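Local coordinates for RimK domain protein ATP-grasp (Sphaerobacter thermophilus, PDB 5I47), which probably binds ATP and joins a carboxylate to an amine as an ATP-grasp ligase of the RimK/LysX type, perhaps in lysine biosynthesis, at the interface of chains A and B. Sequence-based numbering; all coordinates share one arbitrary frame. Chains: chain A/B, RimK domain protein ATP-grasp.

The interface of chains A and B. Residues chain A 40-42, 67-68, 71; chain B 111, 113.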
loop_
_atom_site.group_PDB
_atom_site.type_symbol
_atom_site.label_atom_id
_atom_site.label_comp_id
_atom_site.label_asym_id
_atom_site.label_seq_id
_atom_site.Cartn_x
_atom_site.Cartn_y
_atom_site.Cartn_z
ATOM N N LEU A 40 -2.729 17.449 -10.060
ATOM C CA LEU A 40 -3.823 17.219 -9.121
ATOM C C LEU A 40 -3.308 17.344 -7.689
ATOM O O LEU A 40 -2.507 16.520 -7.232
ATOM C CB LEU A 40 -4.456 15.851 -9.355
ATOM C CG LEU A 40 -5.202 15.671 -10.676
ATOM C CD1 LEU A 40 -5.780 14.272 -10.765
ATOM C CD2 LEU A 40 -6.300 16.709 -10.802
ATOM N N ALA A 41 -3.768 18.377 -6.987
ATOM C CA ALA A 41 -3.504 18.574 -5.563
ATOM C C ALA A 41 -4.857 18.532 -4.859
ATOM O O ALA A 41 -5.558 19.548 -4.789
ATOM C CB ALA A 41 -2.774 19.891 -5.308
ATOM N N LEU A 42 -5.226 17.361 -4.347
ATOM C CA LEU A 42 -6.574 17.114 -3.856
ATOM C C LEU A 42 -6.657 17.348 -2.354
ATOM O O LEU A 42 -5.767 16.950 -1.600
ATOM C CB LEU A 42 -7.012 15.685 -4.180
ATOM C CG LEU A 42 -6.853 15.279 -5.646
ATOM C CD1 LEU A 42 -7.168 13.807 -5.844
ATOM C CD2 LEU A 42 -7.736 16.130 -6.521
ATOM N N VAL A 67 -5.092 4.782 -4.664
ATOM C CA VAL A 67 -5.418 5.899 -3.781
ATOM C C VAL A 67 -6.181 6.978 -4.541
ATOM O O VAL A 67 -7.192 7.503 -4.059
ATOM C CB VAL A 67 -4.132 6.458 -3.145
ATOM C CG1 VAL A 67 -4.419 7.752 -2.407
ATOM C CG2 VAL A 67 -3.518 5.428 -2.210
ATOM N N LEU A 68 -5.708 7.328 -5.742
ATOM C CA LEU A 68 -6.370 8.368 -6.522
ATOM C C LEU A 68 -7.800 7.962 -6.868
ATOM O O LEU A 68 -8.715 8.797 -6.844
ATOM C CB LEU A 68 -5.556 8.670 -7.783
ATOM C CG LEU A 68 -6.078 9.711 -8.780
ATOM C CD1 LEU A 68 -6.323 11.049 -8.113
ATOM C CD2 LEU A 68 -5.105 9.876 -9.924
ATOM N N LEU A 71 -9.780 8.370 -3.690
ATOM C CA LEU A 71 -9.936 9.788 -3.382
ATOM C C LEU A 71 -11.051 10.407 -4.211
ATOM O O LEU A 71 -12.046 10.898 -3.668
ATOM C CB LEU A 71 -8.621 10.531 -3.625
ATOM C CG LEU A 71 -7.722 10.756 -2.417
ATOM C CD1 LEU A 71 -6.511 11.585 -2.805
ATOM C CD2 LEU A 71 -8.517 11.425 -1.301
ATOM N N VAL B 111 -3.094 16.156 -1.002
ATOM C CA VAL B 111 -2.570 14.969 -1.665
ATOM C C VAL B 111 -2.176 15.384 -3.075
ATOM O O VAL B 111 -3.033 15.736 -3.893
ATOM C CB VAL B 111 -3.596 13.827 -1.680
ATOM C CG1 VAL B 111 -2.915 12.512 -2.023
ATOM C CG2 VAL B 111 -4.310 13.738 -0.336
ATOM N N PHE B 113 -0.136 14.555 -6.640
ATOM C CA PHE B 113 0.292 13.443 -7.475
ATOM C C PHE B 113 1.338 13.851 -8.509
ATOM O O PHE B 113 1.630 13.073 -9.423
ATOM C CB PHE B 113 -0.931 12.799 -8.138
ATOM C CG PHE B 113 -1.873 12.150 -7.150
ATOM C CD1 PHE B 113 -2.847 12.895 -6.504
ATOM C CD2 PHE B 113 -1.759 10.802 -6.844
ATOM C CE1 PHE B 113 -3.700 12.307 -5.581
ATOM C CE2 PHE B 113 -2.610 10.207 -5.925
ATOM C CZ PHE B 113 -3.580 10.962 -5.292
#
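B:Phe113 pushes its ring into a leucine-lined groove of chain A, between the short strand 41-42 and helix 63-74. A:Leu68 lies against one face: its CD1 methyl lies 3.8 Å above the ring plane, nearer its border than its centre. With CG opposite the backbone N (chi1 179°) and chi2 at 56°, the outer branch sets CD1 over the ring, while CB, placed by the helix backbone, reaches CE2. A:Leu71, from the next turn of the helix, instead brings CD1 to the ring's edge, in plane, 3.9 Å from CZ of B:Phe113. On the strand side, the side chain of A:Leu42 crosses that of B:Phe113 at about a right angle, its CD1 3.8 Å from CE1 of B:Phe113. A flat phenyl can offer one face to A:Leu68 and its edge to A:Leu71, and branched leucines supply methyls to both.

The same A:Leu71 CD1 also meets B:Val111 tip to tip, 3.8 Å from its CG1. Valine fits here because beta-branching is well tolerated in a strand and gives a short, broad apolar surface.

The backbones fix this register. A:Leu42 and B:Val111 form an antiparallel bridge, with A:Leu42 N donating to B:Val111 O (2.8 Å) and B:Val111 N to A:Leu42 O (2.9 Å). B:Phe113 N donates a further hydrogen bond to A:Leu40 O at 3.1 Å, holding the phenylalanine backbone beside its groove.

Two-fold symmetry repeats the patch with the chains exchanged, as would suit a homodimer, although the structure alone does not prove one in solution. In the fold, the end of strand 109-112 of one subunit, in the ATP-grasp region, meets strand 41-42 and helix 63-74 in the preATP-grasp region of the other.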